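Local coordinates for protein ORF14 (Streptomyces clavuligerus, PDB 2WPX) that binds acetyl-CoA and belongs to the clavulanic acid pathway as a tandem GNAT protein, probably an acyltransferase, at residues Val176-Leu182 with His278-Leu284; Arg234-Thr238 with Tyr291-Glu296. One frame throughout, in Å; residues are numbered along the deposited sequence.

Both contacts lie in the C-terminal of the two tandem GNAT domains and fasten helix 280-295 to one face of the sheet. Contact 1 takes the start of the helix and edge strand 180-185; contact 2 takes its C-terminal part and strand 234-242, the neighbour of that edge strand. One helix thus spans two neighbouring antiparallel strands. Their centres are about 18 Å apart, yet they touch: Thr238 CG2 of contact 2 lies 3.5 Å from Leu284 CD2 of contact 1. Along the chain the segments alternate, both strand segments coming first and both helix segments later. The acetyl-CoA seen in the structure binds in the other domain, away from both contacts.

Contact 1: residues Val176-Leu182 with His278-Leu284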
loop_
_atom_site.group_PDB
_atom_site.type_symbol
_atom_site.label_atom_id
_atom_site.label_comp_id
_atom_site.label_asym_id
_atom_site.label_seq_id
_atom_site.Cartn_x
_atom_site.Cartn_y
_atom_site.Cartn_z
ATOM N N VAL A 176 25.285 -14.672 7.638
ATOM C CA VAL A 176 25.016 -15.034 6.259
ATOM C C VAL A 176 25.475 -16.461 5.971
ATOM O O VAL A 176 26.603 -16.852 6.248
ATOM C CB VAL A 176 25.763 -14.032 5.316
ATOM C CG1 VAL A 176 25.326 -14.166 3.867
ATOM C CG2 VAL A 176 25.565 -12.579 5.845
ATOM N N PRO A 177 24.572 -17.274 5.435
ATOM C CA PRO A 177 24.897 -18.671 5.142
ATOM C C PRO A 177 26.005 -18.777 4.089
ATOM O O PRO A 177 26.094 -17.923 3.202
ATOM C CB PRO A 177 23.586 -19.233 4.579
ATOM C CG PRO A 177 22.624 -18.096 4.472
ATOM C CD PRO A 177 23.133 -16.990 5.371
ATOM N N ALA A 178 26.816 -19.838 4.181
ATOM C CA ALA A 178 27.907 -20.093 3.256
ATOM C C ALA A 178 27.336 -20.144 1.865
ATOM O O ALA A 178 26.244 -20.660 1.650
ATOM C CB ALA A 178 28.593 -21.403 3.605
ATOM N N GLY A 179 28.062 -19.589 0.913
ATOM C CA GLY A 179 27.561 -19.503 -0.453
ATOM C C GLY A 179 26.847 -18.194 -0.750
ATOM O O GLY A 179 26.574 -17.891 -1.940
ATOM N N TYR A 180 26.518 -17.415 0.292
ATOM C CA TYR A 180 25.732 -16.163 0.054
ATOM C C TYR A 180 26.441 -14.853 0.379
ATOM O O TYR A 180 27.353 -14.840 1.160
ATOM C CB TYR A 180 24.378 -16.209 0.770
ATOM C CG TYR A 180 23.536 -17.369 0.297
ATOM C CD1 TYR A 180 23.686 -18.644 0.864
ATOM C CD2 TYR A 180 22.620 -17.204 -0.748
ATOM C CE1 TYR A 180 22.933 -19.716 0.415
ATOM C CE2 TYR A 180 21.880 -18.258 -1.212
ATOM C CZ TYR A 180 22.036 -19.516 -0.624
ATOM O OH TYR A 180 21.264 -20.559 -1.075
ATOM N N SER A 181 26.034 -13.745 -0.232
ATOM C CA SER A 181 26.436 -12.464 0.349
ATOM C C SER A 181 25.339 -11.429 0.326
ATOM O O SER A 181 24.498 -11.405 -0.572
ATOM C CB SER A 181 27.705 -11.934 -0.285
ATOM O OG SER A 181 27.589 -12.090 -1.655
ATOM N N LEU A 182 25.364 -10.562 1.327
ATOM C CA LEU A 182 24.376 -9.505 1.464
ATOM C C LEU A 182 24.767 -8.330 0.612
ATOM O O LEU A 182 25.916 -7.926 0.650
ATOM C CB LEU A 182 24.388 -9.051 2.901
ATOM C CG LEU A 182 23.641 -10.114 3.679
ATOM C CD1 LEU A 182 23.354 -9.542 5.039
ATOM C CD2 LEU A 182 22.309 -10.423 2.980
ATOM N N HIS A 278 17.223 -21.719 3.866
ATOM C CA HIS A 278 18.416 -21.110 4.457
ATOM C C HIS A 278 18.087 -19.922 5.354
ATOM O O HIS A 278 18.979 -19.159 5.742
ATOM C CB HIS A 278 19.352 -20.655 3.349
ATOM C CG HIS A 278 19.758 -21.761 2.422
ATOM N ND1 HIS A 278 19.022 -22.117 1.312
ATOM C CD2 HIS A 278 20.796 -22.629 2.478
ATOM C CE1 HIS A 278 19.584 -23.162 0.729
ATOM N NE2 HIS A 278 20.665 -23.482 1.414
ATOM N N ALA A 279 16.808 -19.728 5.674
ATOM C CA ALA A 279 16.451 -18.571 6.530
ATOM C C ALA A 279 16.835 -17.200 5.940
ATOM O O ALA A 279 17.135 -16.259 6.673
ATOM C CB ALA A 279 17.054 -18.715 7.913
ATOM N N LEU A 280 16.802 -17.085 4.625
ATOM C CA LEU A 280 16.998 -15.811 3.932
ATOM C C LEU A 280 15.990 -14.727 4.340
ATOM O O LEU A 280 16.348 -13.577 4.529
ATOM C CB LEU A 280 16.923 -16.050 2.432
ATOM C CG LEU A 280 18.254 -16.337 1.756
ATOM C CD1 LEU A 280 19.351 -16.684 2.734
ATOM C CD2 LEU A 280 18.150 -17.312 0.619
ATOM N N GLY A 281 14.743 -15.088 4.553
ATOM C CA GLY A 281 13.748 -14.031 4.866
ATOM C C GLY A 281 13.963 -13.343 6.203
ATOM O O GLY A 281 13.806 -12.127 6.323
ATOM N N THR A 282 14.290 -14.132 7.234
ATOM C CA THR A 282 14.696 -13.548 8.502
ATOM C C THR A 282 15.976 -12.727 8.355
ATOM O O THR A 282 16.069 -11.637 8.847
ATOM C CB THR A 282 14.843 -14.628 9.580
ATOM O OG1 THR A 282 13.561 -15.258 9.755
ATOM C CG2 THR A 282 15.239 -14.001 10.903
ATOM N N LEU A 283 16.969 -13.250 7.660
ATOM C CA LEU A 283 18.233 -12.539 7.575
ATOM C C LEU A 283 18.006 -11.228 6.846
ATOM O O LEU A 283 18.446 -10.194 7.283
ATOM C CB LEU A 283 19.269 -13.358 6.805
ATOM C CG LEU A 283 20.463 -12.537 6.313
ATOM C CD1 LEU A 283 21.371 -12.169 7.473
ATOM C CD2 LEU A 283 21.219 -13.308 5.255
ATOM N N LEU A 284 17.313 -11.292 5.712
ATOM C CA LEU A 284 16.986 -10.132 4.921
ATOM C C LEU A 284 16.192 -9.033 5.715
ATOM O O LEU A 284 16.567 -7.871 5.694
ATOM C CB LEU A 284 16.278 -10.573 3.628
ATOM C CG LEU A 284 17.217 -11.143 2.557
ATOM C CD1 LEU A 284 16.412 -11.593 1.355
ATOM C CD2 LEU A 284 18.318 -10.144 2.097
#
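Leu283 reaches from the helix into the hollow between Val176, Pro177 and Leu182: its CD2 lies 3.8 Å from Leu182 CD2, 4.2 Å from Pro177 CD and 4.4 Å from Val176 CG1. Pro177 also presses on Leu280, with CG 4.0 Å from Leu280 CD1, while Leu182 CD2 meets Leu284 CD2 at 4.1 Å. A type II turn, Pro177 to Tyr180, closed by Tyr180 N to Pro177 O at 3.0 Å, folds the chain back so that loop and strand both reach the helix; Gly179 takes the positive phi (93°) this turn needs. The edge of the Tyr180 ring points at the face of His278, centroids 5.4 Å apart and planes at 51°. Its hydroxyl is hydrogen-bonded to His275, tying the strand to the loop leading into the helix. Ala279 is the N-cap; helix segment 280-284 runs at 25° to strand segment 180-182, axes 11.2 Å apart at the closest, a gap filled by leucines together with Pro177 and Tyr180. This is helix-on-sheet packing of the second GNAT domain, away from the acetyl-CoA site. Strand 180-185, an edge strand of the sheet, pairs with strand 234-242, and Leu280 and Leu284 continue the apolar layer onto Ala249 and Thr252 of strand 247-256.

Contact 2: residues Arg234-Thr238 with Tyr291-Glu296; sequences RAYHT and YVLRHE
An aromatic cluster of Tyr236, Tyr291 and His295, bordered by a salt bridge between Arg234 and Glu296, joins strand 234-242 to the C-terminal part of helix 280-295. Residues 234-238 are extended (phi -112 to -135°, psi 126 to 159°); residues from Tyr291 on are helical, and Glu296 has phi/psi -133/69°, its N bonded to Val292 O at 2.7 Å. The two axes come within 9.3 Å, with N-to-C directions 140° apart, and the closest CA pair is Tyr236 and Val292, 6.4 Å. Tyr236 (chi1 m, -66°) points at the helix, with CB 3.7 Å from Val292 CG2 and one ring face against Val292 CA. Its edge meets the face of the Tyr291 ring (chi1 t) in a T-shaped pair, centroids 5.3 Å apart and planes at 81°. This is the alpha-on-beta layer of a GNAT domain: Arg234 and Tyr236 face the helix, whereas Ala235 and His237 turn away, His237 stacking on Trp185 of the edge strand. The His295 ring lies obliquely to Tyr236, centroids 5.9 Å apart. Tyr236 OH donates to Glu296 OE2 at 2.7 Å. With chi1 -139° for Arg234 and -120° for Glu296, Arg234 NH2 bonds Glu296 OE1 at 3.0 Å in the salt bridge, supplemented by weak bonds to Glu296 OE2 from Arg234 NE (3.4 Å) and NH2 (3.3 Å).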
loop_
_atom_site.group_PDB
_atom_site.type_symbol
_atom_site.label_atom_id
_atom_site.label_comp_id
_atom_site.label_asym_id
_atom_site.label_seq_id
_atom_site.Cartn_x
_atom_site.Cartn_y
_atom_site.Cartn_z
ATOM N N ARG A 234 11.404 7.623 0.116
ATOM C CA ARG A 234 12.743 7.111 0.081
ATOM C C ARG A 234 12.658 5.587 0.315
ATOM O O ARG A 234 11.791 5.128 1.071
ATOM C CB ARG A 234 13.379 7.663 1.346
ATOM C CG ARG A 234 14.697 8.126 1.269
ATOM C CD ARG A 234 14.812 9.384 2.133
ATOM N NE ARG A 234 14.595 9.352 3.586
ATOM C CZ ARG A 234 13.804 10.236 4.241
ATOM N NH1 ARG A 234 13.069 11.134 3.571
ATOM N NH2 ARG A 234 13.715 10.234 5.559
ATOM N N ALA A 235 13.604 4.796 -0.204
ATOM C CA ALA A 235 13.510 3.351 0.023
ATOM C C ALA A 235 14.838 2.719 0.426
ATOM O O ALA A 235 15.901 3.308 0.214
ATOM C CB ALA A 235 12.898 2.647 -1.203
ATOM N N TYR A 236 14.766 1.546 1.056
ATOM C CA TYR A 236 15.976 0.884 1.552
ATOM C C TYR A 236 15.915 -0.598 1.170
ATOM O O TYR A 236 14.901 -1.279 1.454
ATOM C CB TYR A 236 16.119 1.040 3.073
ATOM C CG TYR A 236 16.359 2.439 3.545
ATOM C CD1 TYR A 236 15.280 3.345 3.738
ATOM C CD2 TYR A 236 17.647 2.891 3.808
ATOM C CE1 TYR A 236 15.494 4.629 4.180
ATOM C CE2 TYR A 236 17.855 4.195 4.253
ATOM C CZ TYR A 236 16.780 5.036 4.418
ATOM O OH TYR A 236 16.974 6.286 4.857
ATOM N N HIS A 237 16.965 -1.090 0.502
ATOM C CA HIS A 237 16.969 -2.466 -0.020
ATOM C C HIS A 237 18.158 -3.287 0.480
ATOM O O HIS A 237 19.261 -2.785 0.573
ATOM C CB HIS A 237 16.999 -2.476 -1.538
ATOM C CG HIS A 237 15.869 -1.728 -2.157
ATOM N ND1 HIS A 237 15.907 -0.362 -2.360
ATOM C CD2 HIS A 237 14.654 -2.141 -2.602
ATOM C CE1 HIS A 237 14.776 0.027 -2.923
ATOM N NE2 HIS A 237 14.006 -1.036 -3.097
ATOM N N THR A 238 17.885 -4.531 0.848
ATOM C CA THR A 238 18.902 -5.536 1.088
ATOM C C THR A 238 18.591 -6.739 0.201
ATOM O O THR A 238 17.443 -7.141 0.053
ATOM C CB THR A 238 18.898 -5.984 2.536
ATOM O OG1 THR A 238 19.161 -4.844 3.369
ATOM C CG2 THR A 238 19.979 -7.100 2.762
ATOM N N TYR A 291 19.686 -1.487 8.450
ATOM C CA TYR A 291 20.134 -0.583 7.445
ATOM C C TYR A 291 19.215 0.682 7.461
ATOM O O TYR A 291 19.703 1.800 7.493
ATOM C CB TYR A 291 20.177 -1.325 6.110
ATOM C CG TYR A 291 20.430 -0.446 4.918
ATOM C CD1 TYR A 291 21.315 0.618 4.976
ATOM C CD2 TYR A 291 19.765 -0.658 3.733
ATOM C CE1 TYR A 291 21.549 1.424 3.841
ATOM C CE2 TYR A 291 19.990 0.115 2.638
ATOM C CZ TYR A 291 20.868 1.144 2.688
ATOM O OH TYR A 291 21.050 1.900 1.564
ATOM N N VAL A 292 17.914 0.512 7.548
ATOM C CA VAL A 292 16.975 1.645 7.828
ATOM C C VAL A 292 17.297 2.476 9.089
ATOM O O VAL A 292 17.471 3.710 9.018
ATOM C CB VAL A 292 15.524 1.137 7.894
ATOM C CG1 VAL A 292 14.524 2.232 8.323
ATOM C CG2 VAL A 292 15.169 0.572 6.574
ATOM N N LEU A 293 17.399 1.810 10.231
ATOM C CA LEU A 293 17.549 2.490 11.534
ATOM C C LEU A 293 18.845 3.281 11.618
ATOM O O LEU A 293 18.937 4.238 12.381
ATOM C CB LEU A 293 17.524 1.464 12.676
ATOM C CG LEU A 293 16.170 1.197 13.316
ATOM C CD1 LEU A 293 15.106 1.436 12.330
ATOM C CD2 LEU A 293 16.012 -0.175 14.009
ATOM N N ARG A 294 19.867 2.896 10.871
ATOM C CA ARG A 294 21.072 3.658 10.992
ATOM C C ARG A 294 21.004 4.912 10.123
ATOM O O ARG A 294 21.795 5.819 10.289
ATOM C CB ARG A 294 22.342 2.801 10.791
ATOM C CG ARG A 294 22.690 2.472 9.363
ATOM C CD ARG A 294 24.232 2.332 9.153
ATOM N NE ARG A 294 24.792 1.241 9.944
ATOM C CZ ARG A 294 24.392 -0.023 9.847
ATOM N NH1 ARG A 294 23.421 -0.362 8.994
ATOM N NH2 ARG A 294 24.956 -0.946 10.614
ATOM N N HIS A 295 20.007 4.987 9.252
ATOM C CA HIS A 295 19.743 6.206 8.480
ATOM C C HIS A 295 18.471 6.995 8.932
ATOM O O HIS A 295 18.303 8.165 8.613
ATOM C CB HIS A 295 19.653 5.827 7.008
ATOM C CG HIS A 295 20.939 5.288 6.476
ATOM N ND1 HIS A 295 21.926 6.106 5.960
ATOM C CD2 HIS A 295 21.424 4.023 6.419
ATOM C CE1 HIS A 295 22.958 5.361 5.596
ATOM N NE2 HIS A 295 22.676 4.096 5.861
ATOM N N GLU A 296 17.582 6.308 9.652
ATOM C CA GLU A 296 16.317 6.826 10.112
ATOM C C GLU A 296 16.237 6.413 11.591
ATOM O O GLU A 296 15.449 5.554 11.959
ATOM C CB GLU A 296 15.205 6.137 9.323
ATOM C CG GLU A 296 14.253 7.018 8.483
ATOM C CD GLU A 296 14.909 7.695 7.329
ATOM O OE1 GLU A 296 15.471 8.752 7.557
ATOM O OE2 GLU A 296 14.859 7.240 6.187
#